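Local atomic coordinates of kelch-like protein 7 (Homo sapiens, PDB entry 3II7), a protein that serves as the substrate-specific adapter of a BTB-CUL3-RBX1 E3 ubiquitin ligase that marks substrate proteins for degradation, its Kelch-repeat domain being the part modelled here. Residues 12-18 against 290-296; 39-43 against 80-84. One frame throughout, in Å; residues are numbered along the deposited sequence.

Contact 1 of 2, residues 12-18 against 290-296; sequences DYRIALF and LICVVDT
With chi1 at -161°, Asp295 carries its carboxylate over beside its own carbonyl carbon and back to Asp12, whose backbone N bonds to OD1 at 3.0 Å, coming in from above the carboxylate plane. Thr296 has OG1 between its backbone N and carbonyl carbon (chi1 64°), and from there the hydroxyl donates to Asp12 O at 3.1 Å. The backbone N of Thr296 bonds to that same oxygen from the opposite face of the carbonyl plane, which leaves Asp12 O gripped by two donors. Asp12 is tied down at its other end too: its OD1 makes a salt bridge of 2.7 Å to Arg14 NH1, lying in the plane of the guanidinium, and Thr296 CG2 packs on Arg14 CG. From here the two strands run antiparallel. Arg14, Ala16 and Phe18 form hydrogen-bonded pairs with Val294, Cys292 and Leu290, while Tyr13, Ile15 and Leu17 sit in non-hydrogen-bonded pairs. This is the closure of a six-bladed Kelch beta-propeller: the last strand of the chain, 290-295, completes the blade that strand 13-18 begins, so first and last repeats share one sheet. On the side of Ile15, the CG2 methyl lies 3.6 Å from both CG1 and CD1 of Ile291, the two side chains side by side and pointing the same way, and Tyr13 CD2 rests on Val293 CG1 at 4.0 Å. Tyr13, Ile15 and Val293 also pack on strand 242-246 of the preceding blade, and Ile15 and Leu17 on strand 249-254. On the other face of the sheet, Ala16 CB meets Val294 CG1 at 3.8 Å and Val294 CG2 touches Arg14 CB at 3.6 Å, while the Phe18 ring turns an edge towards Cys292 SG. Val58 of the following blade packs against Phe18, Cys292 and Val294.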
loop_
_atom_site.group_PDB
_atom_site.type_symbol
_atom_site.label_atom_id
_atom_site.label_comp_id
_atom_site.label_asym_id
_atom_site.label_seq_id
_atom_site.Cartn_x
_atom_site.Cartn_y
_atom_site.Cartn_z
ATOM N N ASP A 12 15.318 5.259 12.459
ATOM C CA ASP A 12 15.521 3.840 12.659
ATOM C C ASP A 12 14.363 3.084 12.013
ATOM O O ASP A 12 13.366 2.779 12.679
ATOM C CB ASP A 12 15.588 3.524 14.156
ATOM C CG ASP A 12 16.221 2.171 14.451
ATOM O OD1 ASP A 12 16.491 1.409 13.497
ATOM O OD2 ASP A 12 16.451 1.870 15.641
ATOM N N TYR A 13 14.520 2.775 10.729
ATOM C CA TYR A 13 13.414 2.278 9.918
ATOM C C TYR A 13 13.230 0.771 10.031
ATOM O O TYR A 13 14.190 0.002 10.170
ATOM C CB TYR A 13 13.609 2.633 8.443
ATOM C CG TYR A 13 13.638 4.103 8.164
ATOM C CD1 TYR A 13 14.802 4.736 7.733
ATOM C CD2 TYR A 13 12.493 4.883 8.354
ATOM C CE1 TYR A 13 14.817 6.110 7.483
ATOM C CE2 TYR A 13 12.500 6.242 8.107
ATOM C CZ TYR A 13 13.656 6.850 7.673
ATOM O OH TYR A 13 13.647 8.205 7.438
ATOM N N ARG A 14 11.976 0.371 9.976
ATOM C CA ARG A 14 11.573 -1.036 9.873
ATOM C C ARG A 14 10.455 -1.070 8.884
ATOM O O ARG A 14 9.773 -0.046 8.663
ATOM C CB ARG A 14 11.033 -1.586 11.193
ATOM C CG ARG A 14 12.004 -1.646 12.361
ATOM C CD ARG A 14 13.069 -2.711 12.212
ATOM N NE ARG A 14 13.817 -2.848 13.467
ATOM C CZ ARG A 14 14.720 -1.968 13.917
ATOM N NH1 ARG A 14 15.023 -0.870 13.226
ATOM N NH2 ARG A 14 15.324 -2.185 15.074
ATOM N N ILE A 15 10.245 -2.240 8.290
ATOM C CA ILE A 15 9.064 -2.508 7.489
ATOM C C ILE A 15 8.161 -3.420 8.323
ATOM O O ILE A 15 8.577 -4.511 8.734
ATOM C CB ILE A 15 9.421 -3.135 6.144
ATOM C CG1 ILE A 15 10.399 -2.230 5.384
ATOM C CG2 ILE A 15 8.112 -3.378 5.334
ATOM C CD1 ILE A 15 10.993 -2.802 4.098
ATOM N N ALA A 16 6.964 -2.947 8.621
ATOM C CA ALA A 16 6.032 -3.665 9.505
ATOM C C ALA A 16 4.985 -4.364 8.673
ATOM O O ALA A 16 4.393 -3.774 7.771
ATOM C CB ALA A 16 5.379 -2.711 10.452
ATOM N N LEU A 17 4.765 -5.639 8.989
ATOM C CA LEU A 17 3.778 -6.468 8.285
ATOM C C LEU A 17 2.734 -6.925 9.289
ATOM O O LEU A 17 3.088 -7.410 10.375
ATOM C CB LEU A 17 4.450 -7.658 7.627
ATOM C CG LEU A 17 5.279 -7.338 6.364
ATOM C CD1 LEU A 17 6.524 -6.571 6.697
ATOM C CD2 LEU A 17 5.625 -8.622 5.620
ATOM N N PHE A 18 1.459 -6.751 8.941
ATOM C CA PHE A 18 0.359 -7.110 9.844
ATOM C C PHE A 18 -0.552 -8.119 9.236
ATOM O O PHE A 18 -1.128 -7.873 8.162
ATOM C CB PHE A 18 -0.434 -5.888 10.252
ATOM C CG PHE A 18 0.382 -4.855 11.020
ATOM C CD1 PHE A 18 1.078 -3.841 10.333
ATOM C CD2 PHE A 18 0.484 -4.920 12.402
ATOM C CE1 PHE A 18 1.828 -2.911 11.013
ATOM C CE2 PHE A 18 1.230 -3.988 13.098
ATOM C CZ PHE A 18 1.910 -2.968 12.397
ATOM N N LEU A 290 -1.010 -6.507 5.614
ATOM C CA LEU A 290 -0.797 -5.081 5.483
ATOM C C LEU A 290 0.684 -4.794 5.686
ATOM O O LEU A 290 1.372 -5.491 6.458
ATOM C CB LEU A 290 -1.665 -4.337 6.508
ATOM C CG LEU A 290 -3.149 -4.648 6.402
ATOM C CD1 LEU A 290 -3.870 -3.975 7.563
ATOM C CD2 LEU A 290 -3.655 -4.158 5.053
ATOM N N ILE A 291 1.187 -3.806 4.959
ATOM C CA ILE A 291 2.615 -3.459 5.017
ATOM C C ILE A 291 2.807 -1.938 5.024
ATOM O O ILE A 291 2.087 -1.194 4.317
ATOM C CB ILE A 291 3.363 -4.095 3.795
ATOM C CG1 ILE A 291 4.890 -3.853 3.915
ATOM C CG2 ILE A 291 2.760 -3.619 2.458
ATOM C CD1 ILE A 291 5.733 -4.680 2.892
ATOM N N CYS A 292 3.754 -1.461 5.837
ATOM C CA CYS A 292 4.118 -0.058 5.829
ATOM C C CYS A 292 5.515 0.110 6.399
ATOM O O CYS A 292 6.040 -0.790 7.074
ATOM C CB CYS A 292 3.104 0.809 6.603
ATOM S SG CYS A 292 3.020 0.489 8.346
ATOM N N VAL A 293 6.128 1.242 6.098
ATOM C CA VAL A 293 7.417 1.585 6.667
ATOM C C VAL A 293 7.178 2.360 7.955
ATOM O O VAL A 293 6.361 3.316 7.979
ATOM C CB VAL A 293 8.262 2.426 5.704
ATOM C CG1 VAL A 293 9.611 2.866 6.378
ATOM C CG2 VAL A 293 8.477 1.660 4.431
ATOM N N VAL A 294 7.846 1.943 9.027
ATOM C CA VAL A 294 7.784 2.646 10.300
ATOM C C VAL A 294 9.147 3.239 10.653
ATOM O O VAL A 294 10.175 2.684 10.322
ATOM C CB VAL A 294 7.310 1.722 11.466
ATOM C CG1 VAL A 294 6.035 1.010 11.121
ATOM C CG2 VAL A 294 8.346 0.750 11.837
ATOM N N ASP A 295 9.129 4.375 11.327
ATOM C CA ASP A 295 10.273 4.863 12.094
ATOM C C ASP A 295 10.091 4.548 13.608
ATOM O O ASP A 295 9.085 4.961 14.217
ATOM C CB ASP A 295 10.399 6.351 11.918
ATOM C CG ASP A 295 11.763 6.857 12.281
ATOM O OD1 ASP A 295 12.529 6.110 12.934
ATOM O OD2 ASP A 295 12.073 8.002 11.908
ATOM N N THR A 296 11.053 3.833 14.211
ATOM C CA THR A 296 10.927 3.403 15.627
ATOM C C THR A 296 11.581 4.379 16.645
ATOM O O THR A 296 11.678 4.061 17.835
ATOM C CB THR A 296 11.501 1.948 15.858
ATOM O OG1 THR A 296 12.912 1.930 15.603
ATOM C CG2 THR A 296 10.806 0.912 14.964
#

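Contact 2 of 2, residues 39-43 against 80-84; sequences IRCPF and DSWYS. With EDO (1,2-ethanediol), chain B.
This is a surface contact between neighbouring propeller blades: the loop 39-43, which leaves strand 35-38, lies over the start of strand 81-86, with Trp82 at its centre. The indole NE1 donates to Arg40 O at 2.9 Å, meeting a lone pair of that carbonyl in its plane, with the oxygen itself close to the plane of the indole. Over one indole face, Pro42 CD makes a CH-pi contact, 3.6 Å from the centroid of the five-membered ring, and Phe43 points its edge at the six-membered ring in an offset edge-to-face pair, planes at 78°. Cys41 SG approaches obliquely, 3.6 Å from Trp82 CZ2. A leucine in place of Trp82 would probably leave Arg40 O without its indole donor and take away the flat surface on which Pro42 and Phe43 rest. At the start of both segments, a bend at chi3 (-64°) turns the Arg40 guanidinium to Asp80, NH2 meeting OD2 on its syn side at 2.8 Å in a salt bridge. A water reinforces it, accepting from Arg40 N and NE and donating to Asp80 OD1, which also bonds to Tyr75 OH. Tyr75, on strand 71-76, further meets the Trp82 ring and Ile39, while Ile60 of strand 57-61 also touches Trp82 and Cys26 of strand 26-30 lies against Ile39 and Cys41.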
loop_
_atom_site.group_PDB
_atom_site.type_symbol
_atom_site.label_atom_id
_atom_site.label_comp_id
_atom_site.label_asym_id
_atom_site.label_seq_id
_atom_site.Cartn_x
_atom_site.Cartn_y
_atom_site.Cartn_z
ATOM N N ILE A 39 5.642 -8.746 16.415
ATOM C CA ILE A 39 4.799 -7.696 16.988
ATOM C C ILE A 39 3.559 -8.379 17.542
ATOM O O ILE A 39 2.833 -9.044 16.795
ATOM C CB ILE A 39 4.343 -6.692 15.905
ATOM C CG1 ILE A 39 5.544 -6.016 15.230
ATOM C CG2 ILE A 39 3.414 -5.630 16.493
ATOM C CD1 ILE A 39 5.178 -5.230 13.965
ATOM N N ARG A 40 3.296 -8.212 18.835
ATOM C CA ARG A 40 2.071 -8.733 19.423
ATOM C C ARG A 40 0.876 -7.912 18.952
ATOM O O ARG A 40 0.912 -6.686 19.002
ATOM C CB ARG A 40 2.153 -8.743 20.949
ATOM C CG ARG A 40 3.185 -9.739 21.483
ATOM C CD ARG A 40 3.337 -9.634 22.977
ATOM N NE ARG A 40 3.873 -8.316 23.342
ATOM C CZ ARG A 40 3.872 -7.788 24.563
ATOM N NH1 ARG A 40 3.368 -8.451 25.614
ATOM N NH2 ARG A 40 4.369 -6.568 24.729
ATOM N N CYS A 41 -0.160 -8.602 18.464
ATOM C CA CYS A 41 -1.391 -7.976 17.950
ATOM C C CYS A 41 -2.578 -8.746 18.468
ATOM O O CYS A 41 -2.690 -9.937 18.195
ATOM C CB CYS A 41 -1.430 -8.023 16.449
ATOM S SG CYS A 41 -2.911 -7.320 15.687
ATOM N N PRO A 42 -3.477 -8.076 19.191
ATOM C CA PRO A 42 -4.632 -8.753 19.770
ATOM C C PRO A 42 -5.905 -8.690 18.889
ATOM O O PRO A 42 -6.988 -9.040 19.347
ATOM C CB PRO A 42 -4.844 -7.956 21.037
ATOM C CG PRO A 42 -4.575 -6.557 20.604
ATOM C CD PRO A 42 -3.446 -6.659 19.602
ATOM N N PHE A 43 -5.752 -8.279 17.635
ATOM C CA PHE A 43 -6.883 -8.176 16.680
ATOM C C PHE A 43 -6.754 -9.182 15.568
ATOM O O PHE A 43 -5.655 -9.404 15.031
ATOM C CB PHE A 43 -6.948 -6.774 16.081
ATOM C CG PHE A 43 -7.122 -5.691 17.115
ATOM C CD1 PHE A 43 -8.296 -5.602 17.845
ATOM C CD2 PHE A 43 -6.122 -4.767 17.353
ATOM C CE1 PHE A 43 -8.455 -4.624 18.802
ATOM C CE2 PHE A 43 -6.279 -3.782 18.314
ATOM C CZ PHE A 43 -7.453 -3.718 19.037
ATOM N N ASP A 80 4.673 0.104 22.017
ATOM C CA ASP A 80 4.260 -1.281 21.756
ATOM C C ASP A 80 2.875 -1.529 22.335
ATOM O O ASP A 80 2.645 -2.498 23.093
ATOM C CB ASP A 80 5.305 -2.258 22.341
ATOM C CG ASP A 80 4.972 -3.728 22.088
ATOM O OD1 ASP A 80 4.433 -4.072 21.008
ATOM O OD2 ASP A 80 5.284 -4.538 22.977
ATOM N N SER A 81 1.938 -0.656 21.983
ATOM C CA SER A 81 0.587 -0.746 22.528
ATOM C C SER A 81 -0.432 -0.385 21.466
ATOM O O SER A 81 -0.126 0.339 20.514
ATOM C CB SER A 81 0.427 0.184 23.730
ATOM O OG SER A 81 0.581 1.522 23.353
ATOM N N TRP A 82 -1.642 -0.917 21.653
ATOM C CA TRP A 82 -2.721 -0.749 20.716
ATOM C C TRP A 82 -3.834 0.082 21.302
ATOM O O TRP A 82 -4.136 -0.002 22.511
ATOM C CB TRP A 82 -3.300 -2.109 20.331
ATOM C CG TRP A 82 -2.418 -2.928 19.440
ATOM C CD1 TRP A 82 -1.437 -3.802 19.843
ATOM C CD2 TRP A 82 -2.443 -2.982 18.008
ATOM N NE1 TRP A 82 -0.838 -4.382 18.739
ATOM C CE2 TRP A 82 -1.452 -3.910 17.606
ATOM C CE3 TRP A 82 -3.213 -2.337 17.017
ATOM C CZ2 TRP A 82 -1.200 -4.203 16.254
ATOM C CZ3 TRP A 82 -2.977 -2.633 15.686
ATOM C CH2 TRP A 82 -1.957 -3.546 15.307
ATOM N N TYR A 83 -4.477 0.851 20.440
ATOM C CA TYR A 83 -5.700 1.541 20.797
ATOM C C TYR A 83 -6.633 1.648 19.599
ATOM O O TYR A 83 -6.243 1.318 18.476
ATOM C CB TYR A 83 -5.399 2.905 21.428
ATOM C CG TYR A 83 -4.666 3.866 20.556
ATOM C CD1 TYR A 83 -5.345 4.875 19.884
ATOM C CD2 TYR A 83 -3.270 3.822 20.442
ATOM C CE1 TYR A 83 -4.655 5.794 19.069
ATOM C CE2 TYR A 83 -2.594 4.754 19.666
ATOM C CZ TYR A 83 -3.291 5.725 18.985
ATOM O OH TYR A 83 -2.621 6.656 18.214
ATOM N N SER A 84 -7.878 2.056 19.834
ATOM C CA SER A 84 -8.853 2.091 18.736
ATOM C C SER A 84 -9.628 3.382 18.683
ATOM O O SER A 84 -10.016 3.931 19.728
ATOM C CB SER A 84 -9.839 0.932 18.852
ATOM O OG SER A 84 -9.179 -0.306 18.879
HETATM C C1 EDO B . 0.867 -11.328 15.912
HETATM O O1 EDO B . 2.299 -11.538 15.825
HETATM C C2 EDO B . 0.244 -12.184 17.006
HETATM O O2 EDO B . 0.349 -11.595 18.308
HETATM O O HOH W 1 4.925 -6.752 20.714
HETATM O O HOH W 2 1.747 -5.103 21.108
#

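Overall arrangement
The two contacts lie about 14 Å apart, centre to centre, on the same side of the chain's centre. Along the sequence 12-18 comes first, then 39-43, 80-84 and finally 290-296, so contact 2 falls wholly between the halves of contact 1. Contact 1 joins two strands inside one blade and shuts the ring; contact 2 joins the loop after that blade's outermost strand, 35-38, to strand 81-86, the outer edge of the next blade. They meet directly, Phe18 CE2 packing 3.9 Å from Trp82 CH2. The closing blade is thus bound both to the chain's own end and to its neighbour within the Kelch domain.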